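Local structure of CpuTA1 (Curtobacterium pusillum, 5K3W) at residues G64-L76 / P88-V101. The protein is a class IV aminotransferase-family protein that binds pyridoxal-5'-phosphate. Residues are numbered along the deposited sequence; the frame is centred on the assembly and turned at random.
Sequences GHPQALELHLGRL and PDAAVWREAVLAGV. With PLP (pyridoxal-5'-phosphate), chain C.
L73 and L76 of helix 69-82 pack against W93 and R94 of helix 90-108. The axes of 69-76 and 90-101 run at 134°, obliquely antiparallel, as a helical pair of the class IV aminotransferase fold beside the antiparallel sheet that holds strand 54-62. L73 divides its two methyls: CD1 lies 3.7 Å from R94 CB, and CD2 rests on the CB of W93. One turn on, L76 places CD2 over one face of the indole, 4.1 Å from the centroid of the five-membered ring, a CH-pi contact. The same methyl touches CB of P88. L76 has CG anti to its backbone N (chi1 -177°), which carries the methyl across to the ring. One turn before L73, L69 CD2 meets CG of R94. P66 CG touches both V97 CG1 and L98 CD2, 3.7 Å from the latter.

E70 and R94 form a salt bridge beside the apolar contacts. R94 NH2 donates to the syn lone pair of E70 OE1 at 2.7 Å, and the carboxylate and guanidinium planes lie only 18° apart. A water donates to E70 OE1 and accepts from R94 NE, so OE1 accepts two bonds.

Outside the interface, W93 NE1 is held by P12 O. V101 reaches V61 of strand 54-62, while V92 and A96 pack on F32. Another side of helix 69-82 faces PLP. E57 pairs with R75 NH2 and accepts from H72 ND1, which probably helps orient both pocket side chains. The R75 guanidinium meets the phosphate edge-on: NH1 and NH2 each donate to PLP O3P at 2.9 Å.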
ATOM      1  N   GLY A  64      30.112  -6.438   6.016  1.00 21.50           N
ATOM      2  CA  GLY A  64      30.154  -5.018   6.282  1.00 15.14           C
ATOM      3  C   GLY A  64      29.831  -4.096   5.114  1.00 22.21           C
ATOM      4  O   GLY A  64      29.675  -2.889   5.331  1.00 23.63           O
ATOM      5  N   HIS A  65      29.721  -4.595   3.883  1.00 23.47           N
ATOM      6  CA  HIS A  65      29.495  -3.660   2.783  1.00 27.47           C
ATOM      7  C   HIS A  65      28.075  -3.752   2.257  1.00 25.26           C
ATOM      8  O   HIS A  65      27.637  -4.841   1.872  1.00 24.29           O
ATOM      9  CB  HIS A  65      30.470  -3.917   1.630  1.00 27.23           C
ATOM     10  CG  HIS A  65      31.901  -3.870   2.037  1.00 29.17           C
ATOM     11  ND1 HIS A  65      32.519  -2.705   2.429  1.00 25.72           N
ATOM     12  CD2 HIS A  65      32.837  -4.846   2.119  1.00 26.90           C
ATOM     13  CE1 HIS A  65      33.780  -2.962   2.730  1.00 28.66           C
ATOM     14  NE2 HIS A  65      33.997  -4.251   2.549  1.00 37.24           N
ATOM     15  N   PRO A  66      27.354  -2.638   2.179  1.00 27.21           N
ATOM     16  CA  PRO A  66      26.071  -2.631   1.462  1.00 21.30           C
ATOM     17  C   PRO A  66      26.283  -2.868  -0.028  1.00 25.19           C
ATOM     18  O   PRO A  66      27.093  -2.199  -0.673  1.00 29.27           O
ATOM     19  CB  PRO A  66      25.527  -1.220   1.729  1.00 23.49           C
ATOM     20  CG  PRO A  66      26.395  -0.644   2.805  1.00 19.75           C
ATOM     21  CD  PRO A  66      27.717  -1.304   2.675  1.00 22.86           C
ATOM     22  N   GLN A  67      25.531  -3.807  -0.589  1.00 23.07           N
ATOM     23  CA  GLN A  67      25.686  -4.124  -2.002  1.00 22.70           C
ATOM     24  C   GLN A  67      24.913  -3.150  -2.884  1.00 26.21           C
ATOM     25  O   GLN A  67      23.750  -2.830  -2.618  1.00 26.73           O
ATOM     26  CB  GLN A  67      25.207  -5.542  -2.293  1.00 20.42           C
ATOM     27  CG  GLN A  67      25.995  -6.627  -1.625  1.00 24.23           C
ATOM     28  CD  GLN A  67      25.554  -7.996  -2.100  1.00 26.29           C
ATOM     29  OE1 GLN A  67      24.360  -8.252  -2.280  1.00 33.96           O
ATOM     30  NE2 GLN A  67      26.512  -8.875  -2.334  1.00 25.60           N
ATOM     31  N   ALA A  68      25.562  -2.699  -3.958  1.00 21.99           N
ATOM     32  CA  ALA A  68      24.907  -1.877  -4.971  1.00 20.08           C
ATOM     33  C   ALA A  68      24.304  -0.614  -4.358  1.00 20.57           C
ATOM     34  O   ALA A  68      23.237  -0.149  -4.771  1.00 25.34           O
ATOM     35  CB  ALA A  68      23.841  -2.686  -5.721  1.00 16.70           C
ATOM     36  N   LEU A  69      25.006  -0.042  -3.377  1.00 15.81           N
ATOM     37  CA  LEU A  69      24.421   1.029  -2.573  1.00 19.03           C
ATOM     38  C   LEU A  69      23.957   2.194  -3.439  1.00 20.39           C
ATOM     39  O   LEU A  69      22.878   2.753  -3.209  1.00 24.76           O
ATOM     40  CB  LEU A  69      25.415   1.509  -1.506  1.00 16.86           C
ATOM     41  CG  LEU A  69      24.878   2.594  -0.559  1.00 17.96           C
ATOM     42  CD1 LEU A  69      23.613   2.124   0.152  1.00 19.83           C
ATOM     43  CD2 LEU A  69      25.906   3.074   0.459  1.00 17.68           C
ATOM     44  N   GLU A  70      24.755   2.578  -4.439  1.00 23.28           N
ATOM     45  CA  GLU A  70      24.404   3.751  -5.240  1.00 24.09           C
ATOM     46  C   GLU A  70      23.193   3.475  -6.127  1.00 17.31           C
ATOM     47  O   GLU A  70      22.325   4.337  -6.272  1.00 24.23           O
ATOM     48  CB  GLU A  70      25.608   4.207  -6.077  1.00 21.11           C
ATOM     49  CG  GLU A  70      25.401   5.502  -6.862  1.00 14.44           C
ATOM     50  CD  GLU A  70      25.338   6.761  -5.981  1.00 22.02           C
ATOM     51  OE1 GLU A  70      25.767   6.730  -4.813  1.00 33.15           O
ATOM     52  OE2 GLU A  70      24.855   7.801  -6.461  1.00 29.84           O
ATOM     53  N   LEU A  71      23.124   2.288  -6.735  1.00 18.51           N
ATOM     54  CA  LEU A  71      21.923   1.879  -7.458  1.00 14.45           C
ATOM     55  C   LEU A  71      20.688   1.940  -6.564  1.00 24.19           C
ATOM     56  O   LEU A  71      19.655   2.497  -6.956  1.00 21.86           O
ATOM     57  CB  LEU A  71      22.088   0.464  -7.995  1.00 20.71           C
ATOM     58  CG  LEU A  71      22.665   0.205  -9.371  1.00 31.24           C
ATOM     59  CD1 LEU A  71      22.363  -1.248  -9.709  1.00 24.78           C
ATOM     60  CD2 LEU A  71      22.041   1.159 -10.394  1.00 23.49           C
ATOM     61  N   HIS A  72      20.766   1.345  -5.363  1.00 17.29           N
ATOM     62  CA  HIS A  72      19.623   1.393  -4.456  1.00 18.08           C
ATOM     63  C   HIS A  72      19.220   2.837  -4.165  1.00 20.60           C
ATOM     64  O   HIS A  72      18.030   3.176  -4.191  1.00 23.18           O
ATOM     65  CB  HIS A  72      19.927   0.649  -3.148  1.00 19.80           C
ATOM     66  CG  HIS A  72      19.821  -0.848  -3.245  1.00 18.61           C
ATOM     67  ND1 HIS A  72      18.613  -1.514  -3.307  1.00 21.78           N
ATOM     68  CD2 HIS A  72      20.775  -1.809  -3.267  1.00 17.12           C
ATOM     69  CE1 HIS A  72      18.825  -2.816  -3.382  1.00 14.21           C
ATOM     70  NE2 HIS A  72      20.129  -3.023  -3.353  1.00 25.61           N
ATOM     71  N   LEU A  73      20.195   3.706  -3.884  1.00 19.92           N
ATOM     72  CA  LEU A  73      19.861   5.096  -3.589  1.00 15.37           C
ATOM     73  C   LEU A  73      19.240   5.768  -4.792  1.00 17.49           C
ATOM     74  O   LEU A  73      18.306   6.563  -4.654  1.00 16.30           O
ATOM     75  CB  LEU A  73      21.098   5.872  -3.153  1.00 21.16           C
ATOM     76  CG  LEU A  73      21.727   5.476  -1.822  1.00 29.08           C
ATOM     77  CD1 LEU A  73      22.904   6.410  -1.538  1.00 20.69           C
ATOM     78  CD2 LEU A  73      20.698   5.495  -0.686  1.00 12.66           C
ATOM     79  N   GLY A  74      19.780   5.493  -5.983  1.00 20.65           N
ATOM     80  CA  GLY A  74      19.194   6.041  -7.191  1.00 16.17           C
ATOM     81  C   GLY A  74      17.747   5.629  -7.348  1.00 21.94           C
ATOM     82  O   GLY A  74      16.894   6.450  -7.707  1.00 23.31           O
ATOM     83  N   ARG A  75      17.444   4.355  -7.049  1.00 16.15           N
ATOM     84  CA  ARG A  75      16.088   3.853  -7.206  1.00 18.75           C
ATOM     85  C   ARG A  75      15.176   4.360  -6.102  1.00 20.00           C
ATOM     86  O   ARG A  75      13.985   4.574  -6.341  1.00 20.26           O
ATOM     87  CB  ARG A  75      16.081   2.322  -7.257  1.00 21.99           C
ATOM     88  CG  ARG A  75      14.741   1.738  -7.683  1.00 19.15           C
ATOM     89  CD  ARG A  75      14.778   0.217  -7.788  1.00 22.40           C
ATOM     90  NE  ARG A  75      15.013  -0.432  -6.502  1.00 23.85           N
ATOM     91  CZ  ARG A  75      15.289  -1.727  -6.349  1.00 23.99           C
ATOM     92  NH1 ARG A  75      15.369  -2.529  -7.404  1.00 19.78           N
ATOM     93  NH2 ARG A  75      15.481  -2.226  -5.135  1.00 21.46           N
ATOM     94  N   LEU A  76      15.709   4.589  -4.902  1.00 16.52           N
ATOM     95  CA  LEU A  76      14.919   5.270  -3.883  1.00 17.25           C
ATOM     96  C   LEU A  76      14.395   6.596  -4.417  1.00 24.64           C
ATOM     97  O   LEU A  76      13.207   6.920  -4.265  1.00 19.75           O
ATOM     98  CB  LEU A  76      15.762   5.494  -2.632  1.00 17.90           C
ATOM     99  CG  LEU A  76      15.077   6.139  -1.433  1.00 24.51           C
ATOM    100  CD1 LEU A  76      14.131   5.139  -0.705  1.00 17.34           C
ATOM    101  CD2 LEU A  76      16.149   6.689  -0.508  1.00 22.03           C
ATOM    102  N   PRO A  88      15.015  12.611  -2.174  1.00 25.57           N
ATOM    103  CA  PRO A  88      15.807  12.183  -1.012  1.00 28.47           C
ATOM    104  C   PRO A  88      17.235  12.705  -1.109  1.00 26.38           C
ATOM    105  O   PRO A  88      17.860  12.676  -2.172  1.00 27.50           O
ATOM    106  CB  PRO A  88      15.748  10.647  -1.074  1.00 20.43           C
ATOM    107  CG  PRO A  88      15.350  10.319  -2.455  1.00 22.47           C
ATOM    108  CD  PRO A  88      14.547  11.468  -2.978  1.00 24.53           C
ATOM    109  N   ASP A  89      17.737  13.215   0.009  1.00 27.84           N
ATOM    110  CA  ASP A  89      19.111  13.718   0.098  1.00 28.24           C
ATOM    111  C   ASP A  89      20.065  12.530   0.076  1.00 26.33           C
ATOM    112  O   ASP A  89      20.326  11.909   1.110  1.00 29.50           O
ATOM    113  CB  ASP A  89      19.278  14.542   1.370  1.00 32.44           C
ATOM    114  CG  ASP A  89      20.549  15.381   1.376  1.00 39.18           C
ATOM    115  OD1 ASP A  89      21.575  14.959   0.791  1.00 39.23           O
ATOM    116  OD2 ASP A  89      20.511  16.471   1.986  1.00 35.66           O
ATOM    117  N   ALA A  90      20.586  12.201  -1.112  1.00 24.41           N
ATOM    118  CA  ALA A  90      21.339  10.959  -1.273  1.00 24.39           C
ATOM    119  C   ALA A  90      22.517  10.882  -0.310  1.00 23.37           C
ATOM    120  O   ALA A  90      22.863   9.794   0.162  1.00 23.83           O
ATOM    121  CB  ALA A  90      21.818  10.816  -2.723  1.00 18.85           C
ATOM    122  N   ALA A  91      23.132  12.026   0.005  1.00 23.18           N
ATOM    123  CA  ALA A  91      24.312  12.038   0.862  1.00 22.54           C
ATOM    124  C   ALA A  91      23.960  11.790   2.321  1.00 20.78           C
ATOM    125  O   ALA A  91      24.796  11.288   3.078  1.00 29.02           O
ATOM    126  CB  ALA A  91      25.051  13.370   0.720  1.00 14.45           C
ATOM    127  N   VAL A  92      22.754  12.164   2.744  1.00 20.14           N
ATOM    128  CA  VAL A  92      22.307  11.831   4.091  1.00 23.47           C
ATOM    129  C   VAL A  92      21.988  10.343   4.185  1.00 27.96           C
ATOM    130  O   VAL A  92      22.413   9.656   5.123  1.00 22.70           O
ATOM    131  CB  VAL A  92      21.091  12.686   4.485  1.00 29.41           C
ATOM    132  CG1 VAL A  92      20.556  12.242   5.839  1.00 23.71           C
ATOM    133  CG2 VAL A  92      21.466  14.156   4.511  1.00 24.74           C
ATOM    134  N   TRP A  93      21.240   9.823   3.209  1.00 19.02           N
ATOM    135  CA  TRP A  93      20.868   8.415   3.246  1.00 23.68           C
ATOM    136  C   TRP A  93      22.099   7.509   3.155  1.00 25.69           C
ATOM    137  O   TRP A  93      22.208   6.513   3.888  1.00 20.19           O
ATOM    138  CB  TRP A  93      19.875   8.119   2.124  1.00 19.29           C
ATOM    139  CG  TRP A  93      18.511   8.653   2.401  1.00 17.85           C
ATOM    140  CD1 TRP A  93      17.976   9.824   1.936  1.00 19.60           C
ATOM    141  CD2 TRP A  93      17.496   8.041   3.216  1.00 16.90           C
ATOM    142  NE1 TRP A  93      16.694   9.976   2.411  1.00 21.09           N
ATOM    143  CE2 TRP A  93      16.373   8.895   3.195  1.00 18.03           C
ATOM    144  CE3 TRP A  93      17.429   6.846   3.951  1.00 17.89           C
ATOM    145  CZ2 TRP A  93      15.188   8.596   3.886  1.00 20.84           C
ATOM    146  CZ3 TRP A  93      16.253   6.544   4.639  1.00 20.39           C
ATOM    147  CH2 TRP A  93      15.148   7.419   4.605  1.00 19.63           C
ATOM    148  N   ARG A  94      23.045   7.847   2.272  1.00 17.86           N
ATOM    149  CA  ARG A  94      24.284   7.078   2.197  1.00 20.80           C
ATOM    150  C   ARG A  94      24.987   7.064   3.549  1.00 22.65           C
ATOM    151  O   ARG A  94      25.326   6.002   4.085  1.00 21.06           O
ATOM    152  CB  ARG A  94      25.195   7.658   1.117  1.00 16.75           C
ATOM    153  CG  ARG A  94      26.529   6.947   1.005  1.00 19.76           C
ATOM    154  CD  ARG A  94      27.445   7.590  -0.028  1.00 16.94           C
ATOM    155  NE  ARG A  94      26.812   7.722  -1.339  1.00 22.19           N
ATOM    156  CZ  ARG A  94      26.535   8.885  -1.937  1.00 24.40           C
ATOM    157  NH1 ARG A  94      26.844  10.040  -1.357  1.00 16.89           N
ATOM    158  NH2 ARG A  94      25.959   8.891  -3.130  1.00 24.25           N
ATOM    159  N   GLU A  95      25.193   8.246   4.125  1.00 24.75           N
ATOM    160  CA  GLU A  95      25.848   8.330   5.421  1.00 22.22           C
ATOM    161  C   GLU A  95      25.060   7.566   6.473  1.00 22.41           C
ATOM    162  O   GLU A  95      25.648   6.875   7.318  1.00 18.19           O
ATOM    163  CB  GLU A  95      26.029   9.800   5.814  1.00 18.06           C
ATOM    164  CG  GLU A  95      27.242  10.468   5.149  1.00 22.42           C
ATOM    165  CD  GLU A  95      28.568  10.113   5.837  1.00 27.12           C
ATOM    166  OE1 GLU A  95      28.703  10.417   7.038  1.00 32.87           O
ATOM    167  OE2 GLU A  95      29.466   9.519   5.195  1.00 25.04           O
ATOM    168  N   ALA A  96      23.725   7.659   6.423  1.00 18.71           N
ATOM    169  CA  ALA A  96      22.895   6.985   7.414  1.00 19.76           C
ATOM    170  C   ALA A  96      23.067   5.474   7.340  1.00 19.40           C
ATOM    171  O   ALA A  96      23.164   4.808   8.374  1.00 18.09           O
ATOM    172  CB  ALA A  96      21.423   7.360   7.235  1.00 15.41           C
ATOM    173  N   VAL A  97      23.115   4.912   6.130  1.00 16.84           N
ATOM    174  CA  VAL A  97      23.233   3.462   5.998  1.00 18.41           C
ATOM    175  C   VAL A  97      24.590   2.982   6.507  1.00 20.81           C
ATOM    176  O   VAL A  97      24.683   1.967   7.212  1.00 17.88           O
ATOM    177  CB  VAL A  97      22.993   3.043   4.536  1.00 21.83           C
ATOM    178  CG1 VAL A  97      23.398   1.602   4.324  1.00 14.58           C
ATOM    179  CG2 VAL A  97      21.529   3.272   4.137  1.00 15.95           C
ATOM    180  N   LEU A  98      25.663   3.705   6.166  1.00 21.83           N
ATOM    181  CA  LEU A  98      26.999   3.289   6.583  1.00 20.00           C
ATOM    182  C   LEU A  98      27.182   3.425   8.090  1.00 15.59           C
ATOM    183  O   LEU A  98      27.782   2.555   8.727  1.00 19.05           O
ATOM    184  CB  LEU A  98      28.052   4.096   5.829  1.00 23.17           C
ATOM    185  CG  LEU A  98      28.038   3.830   4.325  1.00 22.30           C
ATOM    186  CD1 LEU A  98      29.100   4.630   3.596  1.00 19.23           C
ATOM    187  CD2 LEU A  98      28.217   2.344   4.086  1.00 24.70           C
ATOM    188  N   ALA A  99      26.669   4.504   8.680  1.00 15.54           N
ATOM    189  CA  ALA A  99      26.704   4.631  10.132  1.00 16.03           C
ATOM    190  C   ALA A  99      25.928   3.500  10.799  1.00 25.18           C
ATOM    191  O   ALA A  99      26.355   2.957  11.833  1.00 19.49           O
ATOM    192  CB  ALA A  99      26.142   5.987  10.548  1.00 12.90           C
ATOM    193  N   GLY A 100      24.789   3.127  10.211  1.00 17.50           N
ATOM    194  CA  GLY A 100      24.012   2.030  10.756  1.00 16.27           C
ATOM    195  C   GLY A 100      24.757   0.710  10.688  1.00 15.87           C
ATOM    196  O   GLY A 100      24.774  -0.057  11.652  1.00 17.71           O
ATOM    197  N   VAL A 101      25.382   0.423   9.550  1.00 16.13           N
ATOM    198  CA  VAL A 101      26.184  -0.792   9.475  1.00 22.48           C
ATOM    199  C   VAL A 101      27.308  -0.725  10.497  1.00 23.22           C
ATOM    200  O   VAL A 101      27.608  -1.708  11.186  1.00 23.56           O
ATOM    201  CB  VAL A 101      26.711  -1.014   8.043  1.00 21.33           C
ATOM    202  CG1 VAL A 101      27.768  -2.112   8.036  1.00 15.72           C
ATOM    203  CG2 VAL A 101      25.552  -1.395   7.110  1.00 15.95           C
TER
HETATM  204  N1  PLP C 401      10.283  -6.398  -7.641  1.00 28.40           N
HETATM  205  C2  PLP C 401       9.773  -5.840  -6.506  1.00 30.06           C
HETATM  206  C2A PLP C 401       8.298  -5.494  -6.413  1.00 16.89           C
HETATM  207  C3  PLP C 401      10.615  -5.576  -5.443  1.00 23.95           C
HETATM  208  O3  PLP C 401      10.055  -4.990  -4.298  1.00 18.43           O
HETATM  209  C4  PLP C 401      11.954  -5.871  -5.537  1.00 26.31           C
HETATM  210  C4A PLP C 401      12.921  -5.636  -4.408  1.00 23.24           C
HETATM  211  C5  PLP C 401      12.465  -6.433  -6.666  1.00 26.73           C
HETATM  212  C6  PLP C 401      11.614  -6.689  -7.728  1.00 28.17           C
HETATM  213  C5A PLP C 401      13.949  -6.777  -6.743  1.00 21.88           C
HETATM  214  O4P PLP C 401      14.783  -5.651  -6.539  1.00 22.44           O
HETATM  215  P   PLP C 401      16.231  -5.820  -5.893  1.00 25.49           P
HETATM  216  O1P PLP C 401      17.018  -6.887  -6.621  1.00 20.55           O
HETATM  217  O2P PLP C 401      16.139  -6.168  -4.427  1.00 19.41           O
HETATM  218  O3P PLP C 401      16.992  -4.527  -6.034  1.00 20.08           O
HETATM  219  O   HOH W   1      26.460   5.200  -2.479  1.00 22.39           O